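Local coordinates for heme-binding protein A (Haemophilus parasuis 29755, PDB 3TPA) that probably binds glutathione as an extracellular solute-binding protein of family 5, at residues Tyr119-Trp124 and Val157-Leu162; Asn123-Pro128 and Ser414-Pro419. The protein carries 1 engineered substitution. All coordinates share one frame; numbering follows the deposited sequence.

Interaction 1. Residues Tyr119-Trp124 and Val157-Leu162; sequences YFYFNW and VAMDFL
Phe161 lies flat against the start of the Tyr121 side chain, so that a methylene and not the phenol ring meets the face of the phenylalanine. Tyr121 CB sits 3.7 Å from the centroid of the Phe161 ring, a CH-pi contact, and comes as near as 3.3 Å to Phe161 CG, which is tight packing. The planes of the two rings differ by 23°, but they are offset so far that little of one ring lies over the other. Phe161 reaches this place because its CG stands between its own backbone N and carbonyl carbon (chi1 79°), and its opposite face rests on Leu162 CG. Farther out, the ring passes along the helix backbone, with Phe161 CE1 3.6 Å from Phe122 CA and 4.2 Å from Phe122 CB. Flat, apolar phenylalanine suits this position, because it can lie along a helix without presenting a polar group to it.

In the family 5 solute-binding fold, this contact joins the short helix 120-124, with Tyr119 at its N-cap position, to the loop that follows helix 153-156. That loop runs beside the antiparallel sheet, where Ala158 packs on Val44 and Phe46. Within it Met159 lies athwart Tyr121. Its chain bends at chi3 (61°), bringing CE to 3.6 Å from Tyr121 CD2, while its sulfur lies at the edge of the Phe161 ring, in plane. A flexible thioether can thus serve two aromatic neighbours at once. Tyrosine suits the central place because its methylene meets Phe161 while its broad ring offers surface to Met159 CE and to Trp124, whose CE3 stands 3.6 Å above the ring centre, edge to face. Phe32 meets the ring too.

Interaction 2. Residues Asn123-Pro128 and Ser414-Pro419; sequences NWMNLP and SRNGDP
Met125 and Arg415 bring the two backbones closest, with their CA atoms 8.1 Å apart, where the Schellman motif that ends helix 120-124 faces the loop between strand 407-413 and helix 420-427. Asn126, the C-prime residue with positive phi, closes that helix end.

The gap between the backbones is bridged by long side chains. Arg415 is modelled in two conformers; in the one described it runs extended from CG to NE, across Trp124. There Trp124 CB, and not the indole, stands over the centre of one guanidinium face, 3.7 Å from Arg415 CZ, although the indole and guanidinium planes differ by 15°. Arginine suits this partly exposed place, its aliphatic stem passing Met125. Met125, bent at chi2 and chi3 (-50° and -64°), runs antiparallel to that stem, and its CE comes to 3.5 Å from Asn416 ND2.

Asn416 in turn forms an Asx turn: Asn416 OD1 accepts Asp418 N at 3.0 Å, straight at the hydrogen, though the donor lies above the amide carbonyl plane. In this arginine conformer a water appears to join the segments, donating to Trp124 O at 2.8 Å and accepting a weak bond from Arg415 NH1 at the guanidinium edge.

From the N terminus, both contacts begin on helix 120-124 and share Asn123 and Trp124. The chain then forms helix 127-130, strands 131-136 and 141-146 of the antiparallel sheet and helix 153-156 before interaction 1 closes this short loop of 32 intervening residues. Interaction 2 closes a much longer one, 285 residues between its segments, when strand 407-413 of the six-stranded mixed sheet ends. The two connections cross, because 123-128 starts inside the loop closed by interaction 1 while 414-419 lies well beyond its end at Leu162. Interaction 1 stays beside the antiparallel sheet, whereas interaction 2 reaches the loop leaving the mixed sheet. They touch where Arg415 meets both Tyr121 and Met159.

Interaction 1. Residues Tyr119-Trp124 and Val157-Leu162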
loop_
_atom_site.group_PDB
_atom_site.type_symbol
_atom_site.label_atom_id
_atom_site.label_comp_id
_atom_site.label_asym_id
_atom_site.label_seq_id
_atom_site.Cartn_x
_atom_site.Cartn_y
_atom_site.Cartn_z
ATOM N N TYR A 119 7.863 15.153 0.418
ATOM C CA TYR A 119 6.665 14.605 1.035
ATOM C C TYR A 119 5.958 13.680 0.069
ATOM O O TYR A 119 4.855 13.958 -0.412
ATOM C CB TYR A 119 5.802 15.743 1.591
ATOM C CG TYR A 119 6.659 16.556 2.529
ATOM C CD1 TYR A 119 6.921 16.103 3.818
ATOM C CD2 TYR A 119 7.262 17.748 2.111
ATOM C CE1 TYR A 119 7.747 16.814 4.684
ATOM C CE2 TYR A 119 8.097 18.462 2.969
ATOM C CZ TYR A 119 8.329 17.989 4.257
ATOM O OH TYR A 119 9.146 18.682 5.124
ATOM N N PHE A 120 6.637 12.567 -0.204
ATOM C CA PHE A 120 6.199 11.603 -1.190
ATOM C C PHE A 120 4.755 11.188 -0.982
ATOM O O PHE A 120 4.000 11.097 -1.924
ATOM C CB PHE A 120 7.059 10.332 -1.135
ATOM C CG PHE A 120 8.480 10.536 -1.548
ATOM C CD1 PHE A 120 8.804 10.746 -2.881
ATOM C CD2 PHE A 120 9.498 10.503 -0.605
ATOM C CE1 PHE A 120 10.116 10.936 -3.261
ATOM C CE2 PHE A 120 10.809 10.681 -0.980
ATOM C CZ PHE A 120 11.120 10.899 -2.312
ATOM N N TYR A 121 4.384 10.876 0.250
ATOM C CA TYR A 121 3.062 10.320 0.489
ATOM C C TYR A 121 1.998 11.415 0.471
ATOM O O TYR A 121 0.908 11.233 -0.078
ATOM C CB TYR A 121 3.035 9.493 1.782
ATOM C CG TYR A 121 3.308 8.021 1.557
ATOM C CD1 TYR A 121 4.595 7.517 1.597
ATOM C CD2 TYR A 121 2.274 7.138 1.302
ATOM C CE1 TYR A 121 4.843 6.178 1.387
ATOM C CE2 TYR A 121 2.515 5.786 1.087
ATOM C CZ TYR A 121 3.803 5.316 1.131
ATOM O OH TYR A 121 4.051 3.972 0.915
ATOM N N PHE A 122 2.314 12.568 1.050
ATOM C CA PHE A 122 1.385 13.693 0.981
ATOM C C PHE A 122 0.905 13.891 -0.467
ATOM O O PHE A 122 -0.290 14.075 -0.725
ATOM C CB PHE A 122 2.065 14.959 1.512
ATOM C CG PHE A 122 1.123 16.116 1.732
ATOM C CD1 PHE A 122 0.393 16.225 2.910
ATOM C CD2 PHE A 122 0.984 17.103 0.776
ATOM C CE1 PHE A 122 -0.472 17.298 3.116
ATOM C CE2 PHE A 122 0.109 18.187 0.978
ATOM C CZ PHE A 122 -0.612 18.279 2.146
ATOM N N ASN A 123 1.848 13.831 -1.411
ATOM C CA ASN A 123 1.539 14.008 -2.835
ATOM C C ASN A 123 0.900 12.778 -3.479
ATOM O O ASN A 123 -0.040 12.895 -4.263
ATOM C CB ASN A 123 2.800 14.418 -3.613
ATOM C CG ASN A 123 3.208 15.847 -3.318
ATOM O OD1 ASN A 123 2.615 16.793 -3.834
ATOM N ND2 ASN A 123 4.204 16.009 -2.463
ATOM N N TRP A 124 1.400 11.596 -3.139
ATOM C CA TRP A 124 0.831 10.367 -3.688
ATOM C C TRP A 124 -0.651 10.223 -3.339
ATOM O O TRP A 124 -1.425 9.720 -4.147
ATOM C CB TRP A 124 1.616 9.141 -3.231
ATOM C CG TRP A 124 2.988 9.051 -3.841
ATOM C CD1 TRP A 124 3.387 9.572 -5.043
ATOM C CD2 TRP A 124 4.147 8.432 -3.269
ATOM N NE1 TRP A 124 4.716 9.297 -5.261
ATOM C CE2 TRP A 124 5.208 8.601 -4.187
ATOM C CE3 TRP A 124 4.392 7.741 -2.075
ATOM C CZ2 TRP A 124 6.483 8.109 -3.949
ATOM C CZ3 TRP A 124 5.662 7.257 -1.841
ATOM C CH2 TRP A 124 6.692 7.441 -2.774
ATOM N N VAL A 157 -5.701 9.385 6.899
ATOM C CA VAL A 157 -5.266 9.951 8.182
ATOM C C VAL A 157 -4.554 8.923 9.074
ATOM O O VAL A 157 -3.768 9.291 9.961
ATOM C CB VAL A 157 -6.466 10.555 8.946
ATOM C CG1 VAL A 157 -6.087 10.943 10.366
ATOM C CG2 VAL A 157 -6.996 11.759 8.194
ATOM N N ALA A 158 -4.832 7.643 8.830
ATOM C CA ALA A 158 -4.228 6.537 9.578
ATOM C C ALA A 158 -2.906 6.051 8.970
ATOM O O ALA A 158 -2.236 5.165 9.512
ATOM C CB ALA A 158 -5.220 5.369 9.669
ATOM N N MET A 159 -2.522 6.638 7.842
ATOM C CA MET A 159 -1.303 6.199 7.177
ATOM C C MET A 159 -0.073 6.736 7.885
ATOM O O MET A 159 -0.115 7.786 8.540
ATOM C CB MET A 159 -1.336 6.607 5.691
ATOM C CG MET A 159 -2.432 5.907 4.884
ATOM S SD MET A 159 -2.491 6.476 3.163
ATOM C CE MET A 159 -0.864 6.001 2.587
ATOM N N ASP A 160 1.020 5.996 7.757
ATOM C CA ASP A 160 2.277 6.289 8.452
ATOM C C ASP A 160 2.826 7.695 8.276
ATOM O O ASP A 160 3.366 8.267 9.234
ATOM C CB ASP A 160 3.339 5.274 8.052
ATOM C CG ASP A 160 2.934 3.874 8.390
ATOM O OD1 ASP A 160 1.981 3.377 7.771
ATOM O OD2 ASP A 160 3.557 3.275 9.274
ATOM N N PHE A 161 2.704 8.248 7.067
ATOM C CA PHE A 161 3.241 9.580 6.773
ATOM C C PHE A 161 2.569 10.690 7.596
ATOM O O PHE A 161 3.106 11.797 7.742
ATOM C CB PHE A 161 3.151 9.893 5.260
ATOM C CG PHE A 161 1.767 10.319 4.764
ATOM C CD1 PHE A 161 1.503 11.652 4.451
ATOM C CD2 PHE A 161 0.768 9.384 4.542
ATOM C CE1 PHE A 161 0.278 12.038 3.955
ATOM C CE2 PHE A 161 -0.484 9.767 4.044
ATOM C CZ PHE A 161 -0.730 11.090 3.751
ATOM N N LEU A 162 1.404 10.387 8.151
ATOM C CA LEU A 162 0.708 11.367 8.998
ATOM C C LEU A 162 0.885 11.093 10.497
ATOM O O LEU A 162 0.046 11.453 11.314
ATOM C CB LEU A 162 -0.769 11.515 8.574
ATOM C CG LEU A 162 -0.898 12.172 7.193
ATOM C CD1 LEU A 162 -2.362 12.216 6.717
ATOM C CD2 LEU A 162 -0.312 13.605 7.182
#

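Interaction 2. Residues Asn123-Pro128 and Ser414-Pro419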
loop_
_atom_site.group_PDB
_atom_site.type_symbol
_atom_site.label_atom_id
_atom_site.label_comp_id
_atom_site.label_asym_id
_atom_site.label_seq_id
_atom_site.Cartn_x
_atom_site.Cartn_y
_atom_site.Cartn_z
ATOM N N ASN A 123 1.848 13.831 -1.411
ATOM C CA ASN A 123 1.539 14.008 -2.835
ATOM C C ASN A 123 0.900 12.778 -3.479
ATOM O O ASN A 123 -0.040 12.895 -4.263
ATOM C CB ASN A 123 2.800 14.418 -3.613
ATOM C CG ASN A 123 3.208 15.847 -3.318
ATOM O OD1 ASN A 123 2.615 16.793 -3.834
ATOM N ND2 ASN A 123 4.204 16.009 -2.463
ATOM N N TRP A 124 1.400 11.596 -3.139
ATOM C CA TRP A 124 0.831 10.367 -3.688
ATOM C C TRP A 124 -0.651 10.223 -3.339
ATOM O O TRP A 124 -1.425 9.720 -4.147
ATOM C CB TRP A 124 1.616 9.141 -3.231
ATOM C CG TRP A 124 2.988 9.051 -3.841
ATOM C CD1 TRP A 124 3.387 9.572 -5.043
ATOM C CD2 TRP A 124 4.147 8.432 -3.269
ATOM N NE1 TRP A 124 4.716 9.297 -5.261
ATOM C CE2 TRP A 124 5.208 8.601 -4.187
ATOM C CE3 TRP A 124 4.392 7.741 -2.075
ATOM C CZ2 TRP A 124 6.483 8.109 -3.949
ATOM C CZ3 TRP A 124 5.662 7.257 -1.841
ATOM C CH2 TRP A 124 6.692 7.441 -2.774
ATOM N N MET A 125 -1.029 10.662 -2.138
ATOM C CA MET A 125 -2.420 10.604 -1.681
ATOM C C MET A 125 -3.231 11.858 -2.053
ATOM O O MET A 125 -4.354 12.056 -1.580
ATOM C CB MET A 125 -2.477 10.359 -0.167
ATOM C CG MET A 125 -1.715 9.112 0.280
ATOM S SD MET A 125 -2.130 7.634 -0.679
ATOM C CE MET A 125 -3.860 7.424 -0.260
ATOM N N ASN A 126 -2.643 12.701 -2.891
ATOM C CA ASN A 126 -3.336 13.848 -3.467
ATOM C C ASN A 126 -3.848 14.852 -2.454
ATOM O O ASN A 126 -4.831 15.534 -2.700
ATOM C CB ASN A 126 -4.488 13.392 -4.363
ATOM C CG ASN A 126 -4.079 12.302 -5.326
ATOM O OD1 ASN A 126 -3.230 12.506 -6.201
ATOM N ND2 ASN A 126 -4.686 11.130 -5.175
ATOM N N LEU A 127 -3.183 14.951 -1.313
ATOM C CA LEU A 127 -3.589 15.950 -0.325
ATOM C C LEU A 127 -3.404 17.400 -0.789
ATOM O O LEU A 127 -4.128 18.281 -0.344
ATOM C CB LEU A 127 -2.866 15.725 1.006
ATOM C CG LEU A 127 -3.211 14.369 1.624
ATOM C CD1 LEU A 127 -2.621 14.255 3.004
ATOM C CD2 LEU A 127 -4.714 14.186 1.665
ATOM N N PRO A 128 -2.411 17.671 -1.656
ATOM C CA PRO A 128 -2.304 19.086 -2.029
ATOM C C PRO A 128 -3.604 19.607 -2.639
ATOM O O PRO A 128 -3.903 20.790 -2.549
ATOM C CB PRO A 128 -1.200 19.086 -3.084
ATOM C CG PRO A 128 -0.342 17.906 -2.743
ATOM C CD PRO A 128 -1.311 16.861 -2.214
ATOM N N SER A 414 -2.366 -0.436 -4.107
ATOM C CA SER A 414 -3.135 0.566 -3.386
ATOM C C SER A 414 -2.451 0.900 -2.066
ATOM O O SER A 414 -2.067 0.000 -1.322
ATOM C CB SER A 414 -4.537 0.048 -3.106
ATOM O OG SER A 414 -5.262 0.951 -2.285
ATOM N N ARG A 415 -2.322 2.186 -1.756
ATOM C CA ARG A 415 -1.638 2.582 -0.530
ATOM C C ARG A 415 -2.560 2.727 0.678
ATOM O O ARG A 415 -2.098 2.615 1.801
ATOM C CB ARG A 415 -0.829 3.863 -0.738
ATOM C CG ARG A 415 0.146 3.797 -1.891
ATOM C CD ARG A 415 0.760 5.161 -2.140
ATOM N NE ARG A 415 1.198 5.323 -3.522
ATOM C CZ ARG A 415 0.454 5.863 -4.479
ATOM N NH1 ARG A 415 -0.770 6.295 -4.211
ATOM N NH2 ARG A 415 0.936 5.968 -5.706
ATOM N N ASN A 416 -3.862 2.973 0.453
ATOM C CA ASN A 416 -4.812 3.082 1.567
ATOM C C ASN A 416 -5.822 1.940 1.606
ATOM O O ASN A 416 -6.629 1.832 2.529
ATOM C CB ASN A 416 -5.521 4.468 1.618
ATOM C CG ASN A 416 -6.479 4.717 0.464
ATOM O OD1 ASN A 416 -6.784 3.829 -0.318
ATOM N ND2 ASN A 416 -6.966 5.955 0.365
ATOM N N GLY A 417 -5.765 1.081 0.595
ATOM C CA GLY A 417 -6.621 -0.090 0.522
ATOM C C GLY A 417 -8.101 0.150 0.282
ATOM O O GLY A 417 -8.895 -0.772 0.435
ATOM N N ASP A 418 -8.493 1.365 -0.092
ATOM C CA ASP A 418 -9.907 1.637 -0.405
ATOM C C ASP A 418 -10.213 1.298 -1.867
ATOM O O ASP A 418 -9.353 1.489 -2.730
ATOM C CB ASP A 418 -10.223 3.120 -0.166
ATOM C CG ASP A 418 -11.706 3.402 -0.167
ATOM O OD1 ASP A 418 -12.271 3.625 -1.252
ATOM O OD2 ASP A 418 -12.317 3.391 0.915
ATOM N N PRO A 419 -11.429 0.807 -2.157
ATOM C CA PRO A 419 -11.781 0.524 -3.558
ATOM C C PRO A 419 -11.592 1.730 -4.471
ATOM O O PRO A 419 -11.228 1.558 -5.629
ATOM C CB PRO A 419 -13.270 0.123 -3.489
ATOM C CG PRO A 419 -13.751 0.611 -2.139
ATOM C CD PRO A 419 -12.541 0.509 -1.242
HETATM O O HOH W 1 -3.178 7.528 -4.638
#